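Local coordinates for protein beta-galactosidase/beta-glucuronidase (Faecalibacterium prausnitzii L2-6, PDB 6MVF) that binds flavin mononucleotide and is a family 2 glycoside hydrolase, a beta-glucuronidase of the human gut microbiome, at residues Glu292-Asp304 and Leu327-His339. Numbering follows the deposited sequence.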
loop_
_atom_site.group_PDB
_atom_site.type_symbol
_atom_site.label_atom_id
_atom_site.label_comp_id
_atom_site.label_asym_id
_atom_site.label_seq_id
_atom_site.Cartn_x
_atom_site.Cartn_y
_atom_site.Cartn_z
ATOM N N GLU A 292 -27.203 -22.486 -19.147
ATOM C CA GLU A 292 -27.866 -21.295 -19.654
ATOM C C GLU A 292 -27.291 -20.934 -21.015
ATOM O O GLU A 292 -26.067 -20.872 -21.180
ATOM C CB GLU A 292 -27.719 -20.124 -18.681
ATOM C CG GLU A 292 -28.374 -18.857 -19.185
ATOM C CD GLU A 292 -28.649 -17.842 -18.089
ATOM O OE1 GLU A 292 -28.763 -18.256 -16.908
ATOM O OE2 GLU A 292 -28.751 -16.630 -18.413
ATOM N N ALA A 293 -28.177 -20.699 -21.984
ATOM C CA ALA A 293 -27.764 -20.242 -23.308
ATOM C C ALA A 293 -27.102 -18.874 -23.216
ATOM O O ALA A 293 -27.715 -17.912 -22.745
ATOM C CB ALA A 293 -28.969 -20.178 -24.235
ATOM N N THR A 294 -25.848 -18.791 -23.660
ATOM C CA THR A 294 -25.045 -17.580 -23.509
ATOM C C THR A 294 -24.186 -17.391 -24.748
ATOM O O THR A 294 -23.046 -17.870 -24.809
ATOM C CB THR A 294 -24.162 -17.645 -22.262
ATOM O OG1 THR A 294 -24.948 -18.043 -21.137
ATOM C CG2 THR A 294 -23.522 -16.288 -21.975
ATOM N N PRO A 295 -24.695 -16.692 -25.761
ATOM C CA PRO A 295 -23.883 -16.484 -26.969
ATOM C C PRO A 295 -22.564 -15.802 -26.612
ATOM O O PRO A 295 -22.536 -14.854 -25.823
ATOM C CB PRO A 295 -24.777 -15.603 -27.851
ATOM C CG PRO A 295 -26.175 -15.903 -27.400
ATOM C CD PRO A 295 -26.054 -16.132 -25.900
ATOM N N LEU A 296 -21.461 -16.334 -27.163
ATOM C CA LEU A 296 -20.126 -15.774 -26.958
ATOM C C LEU A 296 -19.877 -14.642 -27.952
ATOM O O LEU A 296 -19.825 -14.873 -29.165
ATOM C CB LEU A 296 -19.061 -16.856 -27.109
ATOM C CG LEU A 296 -19.030 -17.928 -26.012
ATOM C CD1 LEU A 296 -17.712 -18.661 -26.027
ATOM C CD2 LEU A 296 -19.308 -17.322 -24.613
ATOM N N ARG A 297 -19.720 -13.421 -27.446
ATOM C CA ARG A 297 -19.500 -12.241 -28.274
ATOM C C ARG A 297 -18.286 -11.494 -27.732
ATOM O O ARG A 297 -18.336 -10.919 -26.635
ATOM C CB ARG A 297 -20.747 -11.348 -28.296
ATOM C CG ARG A 297 -22.023 -12.050 -28.796
ATOM C CD ARG A 297 -21.834 -12.590 -30.240
ATOM N NE ARG A 297 -23.030 -13.203 -30.814
ATOM C CZ ARG A 297 -23.172 -14.507 -31.064
ATOM N NH1 ARG A 297 -22.199 -15.366 -30.788
ATOM N NH2 ARG A 297 -24.299 -14.960 -31.587
ATOM N N GLY A 298 -17.190 -11.510 -28.481
ATOM C CA GLY A 298 -15.974 -10.922 -27.965
ATOM C C GLY A 298 -14.932 -10.525 -28.990
ATOM O O GLY A 298 -15.258 -10.051 -30.084
ATOM N N VAL A 299 -13.657 -10.695 -28.622
ATOM C CA VAL A 299 -12.544 -10.080 -29.334
ATOM C C VAL A 299 -11.346 -11.021 -29.278
ATOM O O VAL A 299 -11.300 -11.964 -28.491
ATOM C CB VAL A 299 -12.182 -8.684 -28.737
ATOM C CG1 VAL A 299 -13.384 -7.774 -28.707
ATOM C CG2 VAL A 299 -11.650 -8.816 -27.331
ATOM N N SER A 300 -10.373 -10.758 -30.137
ATOM C CA SER A 300 -9.046 -11.343 -30.044
ATOM C C SER A 300 -8.102 -10.306 -29.466
ATOM O O SER A 300 -8.402 -9.108 -29.466
ATOM C CB SER A 300 -8.557 -11.811 -31.412
ATOM O OG SER A 300 -9.380 -12.876 -31.891
ATOM N N ARG A 301 -6.955 -10.776 -28.969
ATOM C CA ARG A 301 -5.996 -9.907 -28.291
ATOM C C ARG A 301 -4.594 -10.428 -28.545
ATOM O O ARG A 301 -4.304 -11.584 -28.229
ATOM C CB ARG A 301 -6.291 -9.854 -26.782
ATOM C CG ARG A 301 -5.398 -8.916 -25.957
ATOM C CD ARG A 301 -4.426 -9.675 -25.047
ATOM N NE ARG A 301 -3.556 -8.764 -24.305
ATOM C CZ ARG A 301 -2.571 -9.143 -23.486
ATOM N NH1 ARG A 301 -2.308 -10.434 -23.289
ATOM N NH2 ARG A 301 -1.854 -8.229 -22.839
ATOM N N HIS A 302 -3.731 -9.587 -29.118
ATOM C CA HIS A 302 -2.304 -9.866 -29.236
ATOM C C HIS A 302 -1.573 -9.366 -27.978
ATOM O O HIS A 302 -2.148 -8.647 -27.155
ATOM C CB HIS A 302 -1.751 -9.218 -30.503
ATOM C CG HIS A 302 -1.646 -10.152 -31.664
ATOM N ND1 HIS A 302 -0.922 -11.322 -31.611
ATOM C CD2 HIS A 302 -2.153 -10.078 -32.917
ATOM C CE1 HIS A 302 -1.003 -11.941 -32.776
ATOM N NE2 HIS A 302 -1.736 -11.201 -33.590
ATOM N N GLN A 303 -0.292 -9.758 -27.815
ATOM C CA GLN A 303 0.406 -9.533 -26.544
ATOM C C GLN A 303 1.448 -8.394 -26.584
ATOM O O GLN A 303 2.446 -8.425 -25.859
ATOM C CB GLN A 303 1.043 -10.835 -26.059
ATOM C CG GLN A 303 2.277 -11.262 -26.797
ATOM C CD GLN A 303 2.887 -12.541 -26.229
ATOM O OE1 GLN A 303 2.541 -12.976 -25.135
ATOM N NE2 GLN A 303 3.804 -13.147 -26.983
ATOM N N ASP A 304 1.214 -7.344 -27.362
ATOM C CA ASP A 304 2.198 -6.285 -27.489
ATOM C C ASP A 304 1.581 -4.945 -27.104
ATOM O O ASP A 304 0.367 -4.820 -26.944
ATOM C CB ASP A 304 2.797 -6.247 -28.912
ATOM C CG ASP A 304 1.752 -5.989 -30.022
ATOM O OD1 ASP A 304 0.530 -5.950 -29.749
ATOM O OD2 ASP A 304 2.171 -5.822 -31.186
ATOM N N LEU A 327 -15.838 -3.172 -22.196
ATOM C CA LEU A 327 -16.462 -3.295 -23.502
ATOM C C LEU A 327 -17.728 -4.143 -23.444
ATOM O O LEU A 327 -18.661 -3.923 -24.226
ATOM C CB LEU A 327 -15.446 -3.893 -24.483
ATOM C CG LEU A 327 -15.915 -4.106 -25.917
ATOM C CD1 LEU A 327 -16.236 -2.769 -26.576
ATOM C CD2 LEU A 327 -14.883 -4.881 -26.698
ATOM N N GLY A 328 -17.793 -5.096 -22.525
ATOM C CA GLY A 328 -18.916 -6.007 -22.468
ATOM C C GLY A 328 -18.689 -7.312 -23.196
ATOM O O GLY A 328 -19.647 -8.061 -23.391
ATOM N N ALA A 329 -17.460 -7.590 -23.623
ATOM C CA ALA A 329 -17.107 -8.878 -24.194
ATOM C C ALA A 329 -17.139 -9.986 -23.138
ATOM O O ALA A 329 -16.723 -9.795 -21.992
ATOM C CB ALA A 329 -15.708 -8.786 -24.818
ATOM N N ASN A 330 -17.613 -11.165 -23.528
ATOM C CA ASN A 330 -17.584 -12.315 -22.631
ATOM C C ASN A 330 -16.643 -13.408 -23.105
ATOM O O ASN A 330 -16.532 -14.442 -22.442
ATOM C CB ASN A 330 -18.983 -12.904 -22.451
ATOM C CG ASN A 330 -19.585 -13.379 -23.757
ATOM O OD1 ASN A 330 -18.941 -13.331 -24.812
ATOM N ND2 ASN A 330 -20.819 -13.868 -23.694
ATOM N N THR A 331 -15.970 -13.218 -24.238
ATOM C CA THR A 331 -15.024 -14.204 -24.735
ATOM C C THR A 331 -13.804 -13.482 -25.275
ATOM O O THR A 331 -13.900 -12.364 -25.795
ATOM C CB THR A 331 -15.673 -15.115 -25.820
ATOM O OG1 THR A 331 -14.736 -16.099 -26.264
ATOM C CG2 THR A 331 -16.184 -14.314 -27.007
ATOM N N ILE A 332 -12.649 -14.113 -25.127
ATOM C CA ILE A 332 -11.414 -13.585 -25.685
ATOM C C ILE A 332 -10.688 -14.711 -26.390
ATOM O O ILE A 332 -10.332 -15.711 -25.755
ATOM C CB ILE A 332 -10.490 -12.976 -24.628
ATOM C CG1 ILE A 332 -11.096 -11.722 -24.011
ATOM C CG2 ILE A 332 -9.139 -12.666 -25.284
ATOM C CD1 ILE A 332 -10.359 -11.263 -22.745
ATOM N N ARG A 333 -10.430 -14.538 -27.688
ATOM C CA ARG A 333 -9.552 -15.442 -28.417
ATOM C C ARG A 333 -8.108 -14.969 -28.256
ATOM O O ARG A 333 -7.741 -13.878 -28.715
ATOM C CB ARG A 333 -9.938 -15.528 -29.893
ATOM C CG ARG A 333 -8.956 -16.369 -30.684
ATOM C CD ARG A 333 -9.309 -16.442 -32.148
ATOM N NE ARG A 333 -8.323 -17.225 -32.888
ATOM C CZ ARG A 333 -7.923 -16.939 -34.121
ATOM N NH1 ARG A 333 -8.422 -15.884 -34.756
ATOM N NH2 ARG A 333 -7.015 -17.704 -34.713
ATOM N N LEU A 334 -7.291 -15.788 -27.604
ATOM C CA LEU A 334 -5.917 -15.411 -27.282
ATOM C C LEU A 334 -4.967 -15.903 -28.378
ATOM O O LEU A 334 -4.152 -16.811 -28.200
ATOM C CB LEU A 334 -5.548 -15.946 -25.905
ATOM C CG LEU A 334 -6.126 -14.984 -24.874
ATOM C CD1 LEU A 334 -5.783 -15.400 -23.467
ATOM C CD2 LEU A 334 -5.637 -13.555 -25.166
ATOM N N ALA A 335 -5.078 -15.262 -29.536
ATOM C CA ALA A 335 -4.271 -15.639 -30.685
ATOM C C ALA A 335 -2.873 -15.021 -30.564
ATOM O O ALA A 335 -2.676 -14.054 -29.832
ATOM C CB ALA A 335 -4.978 -15.193 -31.970
ATOM N N HIS A 336 -1.880 -15.593 -31.264
ATOM C CA HIS A 336 -1.942 -16.855 -32.022
ATOM C C HIS A 336 -0.997 -17.850 -31.370
ATOM O O HIS A 336 -0.324 -18.612 -32.055
ATOM C CB HIS A 336 -1.502 -16.697 -33.487
ATOM C CG HIS A 336 -2.498 -16.032 -34.389
ATOM N ND1 HIS A 336 -3.711 -16.601 -34.719
ATOM C CD2 HIS A 336 -2.430 -14.869 -35.084
ATOM C CE1 HIS A 336 -4.359 -15.805 -35.552
ATOM N NE2 HIS A 336 -3.604 -14.746 -35.790
ATOM N N TYR A 337 -0.923 -17.826 -30.049
ATOM C CA TYR A 337 0.147 -18.507 -29.329
ATOM C C TYR A 337 -0.275 -18.570 -27.870
ATOM O O TYR A 337 -1.352 -18.096 -27.498
ATOM C CB TYR A 337 1.476 -17.773 -29.518
ATOM C CG TYR A 337 1.266 -16.283 -29.533
ATOM C CD1 TYR A 337 1.027 -15.583 -28.346
ATOM C CD2 TYR A 337 1.268 -15.577 -30.725
ATOM C CE1 TYR A 337 0.815 -14.211 -28.355
ATOM C CE2 TYR A 337 1.047 -14.201 -30.748
ATOM C CZ TYR A 337 0.822 -13.518 -29.562
ATOM O OH TYR A 337 0.603 -12.151 -29.576
ATOM N N GLN A 338 0.568 -19.173 -27.048
ATOM C CA GLN A 338 0.317 -19.189 -25.615
ATOM C C GLN A 338 0.579 -17.798 -25.038
ATOM O O GLN A 338 1.574 -17.151 -25.384
ATOM C CB GLN A 338 1.198 -20.240 -24.951
ATOM C CG GLN A 338 1.185 -20.226 -23.459
ATOM C CD GLN A 338 1.874 -21.448 -22.901
ATOM O OE1 GLN A 338 1.895 -22.504 -23.536
ATOM N NE2 GLN A 338 2.452 -21.313 -21.719
ATOM N N HIS A 339 -0.343 -17.308 -24.212
ATOM C CA HIS A 339 -0.166 -15.991 -23.623
ATOM C C HIS A 339 0.480 -16.093 -22.230
ATOM O O HIS A 339 0.919 -17.159 -21.781
ATOM C CB HIS A 339 -1.502 -15.248 -23.585
ATOM C CG HIS A 339 -1.846 -14.553 -24.868
ATOM N ND1 HIS A 339 -2.017 -13.187 -24.953
ATOM C CD2 HIS A 339 -2.043 -15.033 -26.119
ATOM C CE1 HIS A 339 -2.309 -12.859 -26.198
ATOM N NE2 HIS A 339 -2.330 -13.959 -26.924
HETATM O O HOH W 1 -20.756 -10.274 -24.996
#
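V299 sits at the middle of the pairing with 331-334: its N bonds to T331 O and its O accepts R333 N, the register of neighbouring parallel strands, while V299 CG1 meets L327 CD2 tip to tip at 3.8 Å.

Beyond the strand, R301 bends at chi2 (-109°), and its CD packs beside L334 CD2. R301 NH1 lies at the edge of the H339 ring, in its plane, and makes a weak bond to H339 ND1; the stronger hold on the guanidinium is the salt bridge to D320. H339 is steadied by its NE2, which donates to A335 O at 2.9 Å.

At the other end N330 uses both amide atoms on the backbone of 292-304. N330 ND2 donates to P295 O at 2.9 Å, P295 O lying in the plane of the N330 amide. N330 OD1 takes the N-H of R297 on a lone pair, 2.7 Å from R297 N.

Y337 OH meets the edge of the H302 imidazole, 2.7 Å from H302 ND1 in a nearly straight hydrogen bond in which either could donate. Y337 OH also accepts the N-H of Q303 (N to OH 3.1 Å), so two bonds grip it. With CG between backbone N and carbonyl carbon (chi1 37°), the Y337 ring is set beside Q303, whose CD packs 3.4 Å from Y337 CE1. The H302 and Y337 rings meet rim to rim; the H336 ring lies oblique to that of H302, its ND1 hydrogen-bonded to E357. A phenylalanine in place of Y337 would probably leave H302 ND1 and the Q303 amide without this shared partner and the imidazole freer to turn.

Strand 292-300, helix 314-327 and strand 331-334 form a beta-alpha-beta unit of the family 2 TIM barrel.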